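Local coordinates for sugar fermentation stimulation protein homolog (Pyrococcus furiosus, PDB 4DAV) that probably binds DNA, with an OB-type N-terminal domain and a second domain of the PD-(D/E)XK nuclease-like group, at residues 13-18 / 45-50; 64-69 / 80-85. The protein carries 1 engineered substitution. One frame throughout, in Å; residues are numbered along the deposited sequence.

Contact 1 (13-18 / 45-50); sequences CIFLRR and EFMIPG. With nucleotides of chain D.
Phe-15 and Arg-18 of strand 11-20, in the OB-type domain, pack against Met-47 and Gly-50 of the loop between strands 31-36 and 52-57, beside bound DNA. Met-47 is the centre of an inverse gamma turn, and its side chain crosses those of Phe-15 and Arg-18 at about a right angle. Its SD makes an oblique Met-aromatic contact, 4.2 Å from the Phe-15 ring centroid. Phe-15 extends its ring away from its own amide (chi1 -179°) to the loop backbone, where CD2 approaches Ile-48 O at 3.5 Å near the ring plane. At the strand backbone, Gly-50 N donates to Phe-15 O at 2.6 Å, almost straight (173°). The Arg-18 guanidinium is sandwiched: Met-47 CG lies 3.7 Å above the centre of one face, and C4' of DC1 of chain D lies over the other. NH1 donates to Arg-42 O, with a weak bond from NH2 to Gly-41 O, while buried NE finds no partner. A leucine here would probably leave Arg-42 O without its donor and open a gap between Met-47 and the DC1 sugar. The carbonyls and flanking groups probably limit the guanidinium's rotation, and its charge probably suits the nearby DG2 phosphate of chain D.

Contact 2 (64-69 / 80-85); sequences RYILLG and DTRLQG. With nucleotides of chain B.
Asp-80 is the N-cap of helix 81-94 and rests on Ile-66 and Leu-68 of strand 65-72, so the contact ties the OB-type domain to the first helix of the nuclease-like domain. Its backbone N donates to Leu-68 O at 3.2 Å, from above the carbonyl plane. Along the side chain, CB lies 3.9 Å from Leu-68 CD2, and CG stays beside the same methyl group. The carboxylate then divides its work. OD1 turns back to the helix: it accepts from Leu-83 N at 3.0 Å on its anti side, 31° out of the carboxylate plane, and more weakly from Arg-82 N at 2.9 Å. A chi1 of -167°, which turns the carboxylate away from its own amide, puts it at this capping position. OD2 faces the strand, with Ile-66 CG2 unusually close at 3.0 Å, a doubtful contact, and accepts from a water at 2.8 Å. That water also donates to Leu-67 O, bridging carboxylate and strand. The negative group is thus met by amide hydrogens on one oxygen and water on the other, and would probably be stabilised by the helix dipole. Leu-83 CD2 meets Leu-68 CD2, at 4.2 Å, while the Arg-82 guanidinium approaches Ile-66 CD1. One residue into the helix, Thr-81 OG1 shares a hydrogen bond of 2.8 Å with O3' of DT12 of chain B.

Contacts 1 and 2 lie about 15 Å apart between centres and are joined through the apolar interior of the OB-type domain, whose sheet both contacts reach. Leu-67, of 64-69, is the shared piece: its CD2 is 4.1 Å from Phe-15 CD1, and the same CD2 is 4.1 Å from Met-47 CE, while its CD1 lies 4.3 Å from Cys-13 SG. Along the chain, contact 1 closes before contact 2 opens. Each also reaches DNA, contact 1 at chain D through Arg-18 and contact 2 at chain B through Thr-81, and the two are linked by the Leu-67 packing.

Contact 1 (13-18 / 45-50)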
loop_
_atom_site.group_PDB
_atom_site.type_symbol
_atom_site.label_atom_id
_atom_site.label_comp_id
_atom_site.label_asym_id
_atom_site.label_seq_id
_atom_site.Cartn_x
_atom_site.Cartn_y
_atom_site.Cartn_z
ATOM N N CYS A 13 12.143 -3.556 16.543
ATOM C CA CYS A 13 13.556 -3.556 16.198
ATOM C C CYS A 13 14.025 -2.118 16.108
ATOM O O CYS A 13 13.213 -1.194 15.996
ATOM C CB CYS A 13 13.809 -4.322 14.895
ATOM S SG CYS A 13 12.943 -3.684 13.413
ATOM N N ILE A 14 15.330 -1.931 16.202
ATOM C CA ILE A 14 15.944 -0.659 15.848
ATOM C C ILE A 14 16.507 -0.782 14.445
ATOM O O ILE A 14 17.342 -1.661 14.185
ATOM C CB ILE A 14 17.064 -0.292 16.823
ATOM C CG1 ILE A 14 16.448 -0.045 18.213
ATOM C CG2 ILE A 14 17.782 0.944 16.319
ATOM C CD1 ILE A 14 17.344 -0.467 19.342
ATOM N N PHE A 15 16.049 0.102 13.559
ATOM C CA PHE A 15 16.572 0.194 12.203
ATOM C C PHE A 15 17.964 0.811 12.224
ATOM O O PHE A 15 18.168 1.856 12.832
ATOM C CB PHE A 15 15.645 1.061 11.338
ATOM C CG PHE A 15 16.099 1.192 9.919
ATOM C CD1 PHE A 15 15.862 0.158 9.000
ATOM C CD2 PHE A 15 16.762 2.332 9.498
ATOM C CE1 PHE A 15 16.278 0.259 7.707
ATOM C CE2 PHE A 15 17.196 2.458 8.168
ATOM C CZ PHE A 15 16.953 1.426 7.273
ATOM N N LEU A 16 18.897 0.184 11.516
ATOM C CA LEU A 16 20.285 0.633 11.448
ATOM C C LEU A 16 20.554 1.277 10.110
ATOM O O LEU A 16 20.939 2.446 10.044
ATOM C CB LEU A 16 21.228 -0.545 11.645
ATOM C CG LEU A 16 21.039 -1.303 12.952
ATOM C CD1 LEU A 16 22.095 -2.406 13.071
ATOM C CD2 LEU A 16 21.104 -0.332 14.141
ATOM N N ARG A 17 20.309 0.528 9.036
ATOM C CA ARG A 17 20.484 1.034 7.670
ATOM C C ARG A 17 19.976 0.045 6.613
ATOM O O ARG A 17 19.785 -1.147 6.887
ATOM C CB ARG A 17 21.966 1.313 7.376
ATOM C CG ARG A 17 22.847 0.096 7.457
ATOM C CD ARG A 17 24.290 0.422 7.101
ATOM N NE ARG A 17 25.168 -0.739 7.300
ATOM C CZ ARG A 17 25.616 -1.548 6.336
ATOM N NH1 ARG A 17 25.270 -1.355 5.073
ATOM N NH2 ARG A 17 26.411 -2.567 6.646
ATOM N N ARG A 18 19.795 0.552 5.402
ATOM C CA ARG A 18 19.514 -0.281 4.225
ATOM C C ARG A 18 20.793 -0.748 3.580
ATOM O O ARG A 18 21.690 0.058 3.318
ATOM C CB ARG A 18 18.778 0.519 3.176
ATOM C CG ARG A 18 17.287 0.414 3.203
ATOM C CD ARG A 18 16.763 1.710 2.703
ATOM N NE ARG A 18 15.516 1.591 1.995
ATOM C CZ ARG A 18 14.874 2.639 1.491
ATOM N NH1 ARG A 18 15.369 3.883 1.635
ATOM N NH2 ARG A 18 13.739 2.437 0.854
ATOM N N GLU A 45 11.705 9.220 4.773
ATOM C CA GLU A 45 11.103 9.680 6.032
ATOM C C GLU A 45 11.011 8.565 7.122
ATOM O O GLU A 45 10.854 8.850 8.303
ATOM C CB GLU A 45 9.735 10.348 5.765
ATOM C CG GLU A 45 8.532 9.425 5.460
ATOM C CD GLU A 45 8.445 8.933 4.011
ATOM O OE1 GLU A 45 9.463 8.921 3.298
ATOM O OE2 GLU A 45 7.349 8.513 3.589
ATOM N N PHE A 46 11.099 7.300 6.723
ATOM C CA PHE A 46 11.062 6.195 7.676
ATOM C C PHE A 46 12.434 5.583 7.911
ATOM O O PHE A 46 12.746 5.171 9.036
ATOM C CB PHE A 46 10.136 5.087 7.175
ATOM C CG PHE A 46 8.674 5.436 7.218
ATOM C CD1 PHE A 46 8.038 5.674 8.420
ATOM C CD2 PHE A 46 7.936 5.493 6.066
ATOM C CE1 PHE A 46 6.700 5.986 8.446
ATOM C CE2 PHE A 46 6.595 5.782 6.101
ATOM C CZ PHE A 46 5.984 6.030 7.287
ATOM N N MET A 47 13.240 5.490 6.851
ATOM C CA MET A 47 14.444 4.651 6.861
ATOM C C MET A 47 15.673 5.422 7.396
ATOM O O MET A 47 16.650 5.648 6.679
ATOM C CB MET A 47 14.692 4.086 5.460
ATOM C CG MET A 47 13.560 3.162 4.942
ATOM S SD MET A 47 13.752 1.453 5.439
ATOM C CE MET A 47 12.171 0.712 5.012
ATOM N N ILE A 48 15.581 5.804 8.668
ATOM C CA ILE A 48 16.544 6.644 9.350
ATOM C C ILE A 48 17.240 5.846 10.464
ATOM O O ILE A 48 16.572 5.308 11.336
ATOM C CB ILE A 48 15.815 7.852 9.983
ATOM C CG1 ILE A 48 15.218 8.765 8.887
ATOM C CG2 ILE A 48 16.735 8.619 10.935
ATOM C CD1 ILE A 48 16.209 9.233 7.859
ATOM N N PRO A 49 18.578 5.795 10.462
ATOM C CA PRO A 49 19.196 4.999 11.542
ATOM C C PRO A 49 18.624 5.356 12.915
ATOM O O PRO A 49 18.523 6.545 13.263
ATOM C CB PRO A 49 20.688 5.331 11.448
ATOM C CG PRO A 49 20.880 5.893 10.017
ATOM C CD PRO A 49 19.561 6.544 9.648
ATOM N N GLY A 50 18.182 4.340 13.660
ATOM C CA GLY A 50 17.690 4.550 15.028
ATOM C C GLY A 50 16.195 4.482 15.274
ATOM O O GLY A 50 15.758 4.318 16.435
ATOM C "C5'" DC D 1 15.845 3.608 -2.790
ATOM C "C4'" DC D 1 16.698 2.851 -1.780
ATOM O "O4'" DC D 1 17.187 1.617 -2.377
ATOM C "C3'" DC D 1 17.958 3.597 -1.383
ATOM O "O3'" DC D 1 18.377 3.160 -0.108
ATOM C "C2'" DC D 1 18.914 3.225 -2.537
ATOM C "C1'" DC D 1 18.522 1.778 -2.864
ATOM N N1 DC D 1 18.512 1.323 -4.309
ATOM C C2 DC D 1 19.112 0.113 -4.699
ATOM O O2 DC D 1 19.698 -0.617 -3.882
ATOM N N3 DC D 1 19.062 -0.268 -5.998
ATOM C C4 DC D 1 18.451 0.488 -6.903
ATOM N N4 DC D 1 18.441 0.040 -8.156
ATOM C C5 DC D 1 17.839 1.712 -6.537
ATOM C C6 DC D 1 17.888 2.085 -5.252
ATOM P P DG D 2 19.552 3.928 0.658
ATOM O OP1 DG D 2 19.384 3.758 2.132
ATOM O OP2 DG D 2 19.702 5.279 0.077
ATOM O "O5'" DG D 2 20.852 3.150 0.190
ATOM C "C5'" DG D 2 20.999 1.799 0.575
ATOM C "C4'" DG D 2 22.298 1.261 0.030
ATOM O "O4'" DG D 2 22.137 1.063 -1.385
ATOM C "C3'" DG D 2 23.527 2.163 0.161
ATOM O "O3'" DG D 2 24.595 1.268 0.407
ATOM C "C2'" DG D 2 23.605 2.888 -1.189
ATOM C "C1'" DG D 2 23.197 1.722 -2.091
ATOM N N9 DG D 2 22.668 2.024 -3.412
ATOM C C8 DG D 2 21.936 3.121 -3.810
ATOM N N7 DG D 2 21.555 3.105 -5.054
ATOM C C5 DG D 2 22.062 1.885 -5.509
ATOM C C6 DG D 2 21.992 1.320 -6.782
ATOM O O6 DG D 2 21.424 1.739 -7.808
ATOM N N1 DG D 2 22.641 0.094 -6.825
ATOM C C2 DG D 2 23.299 -0.512 -5.791
ATOM N N2 DG D 2 23.845 -1.691 -6.116
ATOM N N3 DG D 2 23.392 0.006 -4.567
ATOM C C4 DG D 2 22.747 1.206 -4.514
#

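Contact 2 (64-69 / 80-85)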
loop_
_atom_site.group_PDB
_atom_site.type_symbol
_atom_site.label_atom_id
_atom_site.label_comp_id
_atom_site.label_asym_id
_atom_site.label_seq_id
_atom_site.Cartn_x
_atom_site.Cartn_y
_atom_site.Cartn_z
ATOM N N ARG A 64 16.132 -13.430 7.487
ATOM C CA ARG A 64 15.428 -14.138 8.568
ATOM C C ARG A 64 14.201 -13.397 9.071
ATOM O O ARG A 64 13.426 -13.969 9.875
ATOM C CB ARG A 64 16.344 -14.359 9.777
ATOM C CG ARG A 64 17.541 -15.227 9.520
ATOM C CD ARG A 64 18.197 -15.608 10.839
ATOM N NE ARG A 64 17.485 -16.721 11.473
ATOM C CZ ARG A 64 17.797 -17.249 12.656
ATOM N NH1 ARG A 64 18.819 -16.771 13.364
ATOM N NH2 ARG A 64 17.077 -18.246 13.145
ATOM N N TYR A 65 14.028 -12.141 8.625
ATOM C CA TYR A 65 12.901 -11.303 9.034
ATOM C C TYR A 65 12.281 -10.526 7.852
ATOM O O TYR A 65 12.920 -10.305 6.829
ATOM C CB TYR A 65 13.327 -10.303 10.151
ATOM C CG TYR A 65 13.726 -10.976 11.432
ATOM C CD1 TYR A 65 12.800 -11.165 12.445
ATOM C CD2 TYR A 65 15.019 -11.444 11.620
ATOM C CE1 TYR A 65 13.142 -11.810 13.605
ATOM C CE2 TYR A 65 15.379 -12.080 12.777
ATOM C CZ TYR A 65 14.430 -12.265 13.772
ATOM O OH TYR A 65 14.755 -12.923 14.931
ATOM N N ILE A 66 11.026 -10.129 8.021
ATOM C CA ILE A 66 10.380 -9.180 7.145
ATOM C C ILE A 66 10.160 -7.882 7.902
ATOM O O ILE A 66 9.522 -7.909 8.956
ATOM C CB ILE A 66 9.007 -9.690 6.635
ATOM C CG1 ILE A 66 9.128 -11.123 6.088
ATOM C CG2 ILE A 66 8.502 -8.747 5.525
ATOM C CD1 ILE A 66 7.847 -11.604 5.375
ATOM N N LEU A 67 10.702 -6.764 7.389
ATOM C CA LEU A 67 10.466 -5.432 7.990
ATOM C C LEU A 67 9.099 -4.952 7.548
ATOM O O LEU A 67 8.912 -4.597 6.384
ATOM C CB LEU A 67 11.531 -4.398 7.589
ATOM C CG LEU A 67 11.400 -2.953 8.159
ATOM C CD1 LEU A 67 11.086 -2.901 9.630
ATOM C CD2 LEU A 67 12.671 -2.147 7.934
ATOM N N LEU A 68 8.141 -4.970 8.474
ATOM C CA LEU A 68 6.745 -4.727 8.160
ATOM C C LEU A 68 6.328 -3.257 8.263
ATOM O O LEU A 68 5.465 -2.817 7.534
ATOM C CB LEU A 68 5.843 -5.556 9.099
ATOM C CG LEU A 68 5.832 -7.083 8.912
ATOM C CD1 LEU A 68 5.008 -7.742 10.029
ATOM C CD2 LEU A 68 5.316 -7.494 7.490
ATOM N N GLY A 69 6.899 -2.514 9.191
ATOM C CA GLY A 69 6.444 -1.144 9.432
ATOM C C GLY A 69 7.265 -0.391 10.451
ATOM O O GLY A 69 8.261 -0.888 10.935
ATOM N N ASP A 80 5.148 -2.664 4.326
ATOM C CA ASP A 80 5.189 -3.889 3.516
ATOM C C ASP A 80 3.994 -3.967 2.583
ATOM O O ASP A 80 2.849 -4.008 3.019
ATOM C CB ASP A 80 5.236 -5.126 4.403
ATOM C CG ASP A 80 5.602 -6.372 3.643
ATOM O OD1 ASP A 80 4.800 -6.821 2.795
ATOM O OD2 ASP A 80 6.692 -6.929 3.915
ATOM N N THR A 81 4.274 -3.969 1.292
ATOM C CA THR A 81 3.224 -3.894 0.279
ATOM C C THR A 81 2.513 -5.241 0.111
ATOM O O THR A 81 1.365 -5.275 -0.346
ATOM C CB THR A 81 3.765 -3.373 -1.066
ATOM O OG1 THR A 81 4.726 -4.288 -1.594
ATOM C CG2 THR A 81 4.416 -2.012 -0.894
ATOM N N ARG A 82 3.153 -6.342 0.508
ATOM C CA ARG A 82 2.450 -7.631 0.534
ATOM C C ARG A 82 1.446 -7.690 1.683
ATOM O O ARG A 82 0.351 -8.226 1.522
ATOM C CB ARG A 82 3.406 -8.837 0.606
ATOM C CG ARG A 82 4.054 -9.209 -0.718
ATOM C CD ARG A 82 4.627 -10.647 -0.701
ATOM N NE ARG A 82 5.647 -10.842 0.335
ATOM C CZ ARG A 82 6.316 -11.974 0.548
ATOM N NH1 ARG A 82 6.076 -13.049 -0.199
ATOM N NH2 ARG A 82 7.227 -12.033 1.523
ATOM N N LEU A 83 1.808 -7.155 2.843
ATOM C CA LEU A 83 0.861 -7.070 3.939
ATOM C C LEU A 83 -0.287 -6.111 3.582
ATOM O O LEU A 83 -1.446 -6.409 3.873
ATOM C CB LEU A 83 1.533 -6.624 5.233
ATOM C CG LEU A 83 0.649 -6.705 6.482
ATOM C CD1 LEU A 83 0.247 -8.154 6.736
ATOM C CD2 LEU A 83 1.359 -6.108 7.690
ATOM N N GLN A 84 0.030 -4.975 2.962
ATOM C CA GLN A 84 -1.018 -4.056 2.509
ATOM C C GLN A 84 -1.995 -4.783 1.554
ATOM O O GLN A 84 -3.207 -4.599 1.646
ATOM C CB GLN A 84 -0.425 -2.816 1.822
ATOM C CG GLN A 84 0.248 -1.799 2.764
ATOM C CD GLN A 84 0.875 -0.622 1.995
ATOM O OE1 GLN A 84 0.771 -0.534 0.769
ATOM N NE2 GLN A 84 1.523 0.284 2.721
ATOM N N GLY A 85 -1.445 -5.599 0.651
ATOM C CA GLY A 85 -2.228 -6.395 -0.292
ATOM C C GLY A 85 -3.170 -7.349 0.422
ATOM O O GLY A 85 -4.358 -7.441 0.072
ATOM P P DT B 12 4.406 -3.566 -7.834
ATOM O OP1 DT B 12 3.110 -3.413 -7.153
ATOM O OP2 DT B 12 4.966 -2.427 -8.584
ATOM O "O5'" DT B 12 5.515 -4.073 -6.794
ATOM C "C5'" DT B 12 5.121 -4.834 -5.647
ATOM C "C4'" DT B 12 6.316 -5.273 -4.829
ATOM O "O4'" DT B 12 7.106 -6.178 -5.635
ATOM C "C3'" DT B 12 7.292 -4.171 -4.415
ATOM O "O3'" DT B 12 6.843 -3.442 -3.263
ATOM C "C2'" DT B 12 8.564 -4.977 -4.166
ATOM C "C1'" DT B 12 8.427 -6.155 -5.142
ATOM N N1 DT B 12 9.382 -6.075 -6.300
ATOM C C2 DT B 12 10.287 -7.096 -6.460
ATOM O O2 DT B 12 10.325 -8.061 -5.713
ATOM N N3 DT B 12 11.134 -6.950 -7.536
ATOM C C4 DT B 12 11.168 -5.897 -8.435
ATOM O O4 DT B 12 11.974 -5.855 -9.359
ATOM C C5 DT B 12 10.197 -4.856 -8.207
ATOM C C7 DT B 12 10.149 -3.670 -9.124
ATOM C C6 DT B 12 9.358 -4.992 -7.165
HETATM O O HOH W 1 8.646 -4.953 3.877
#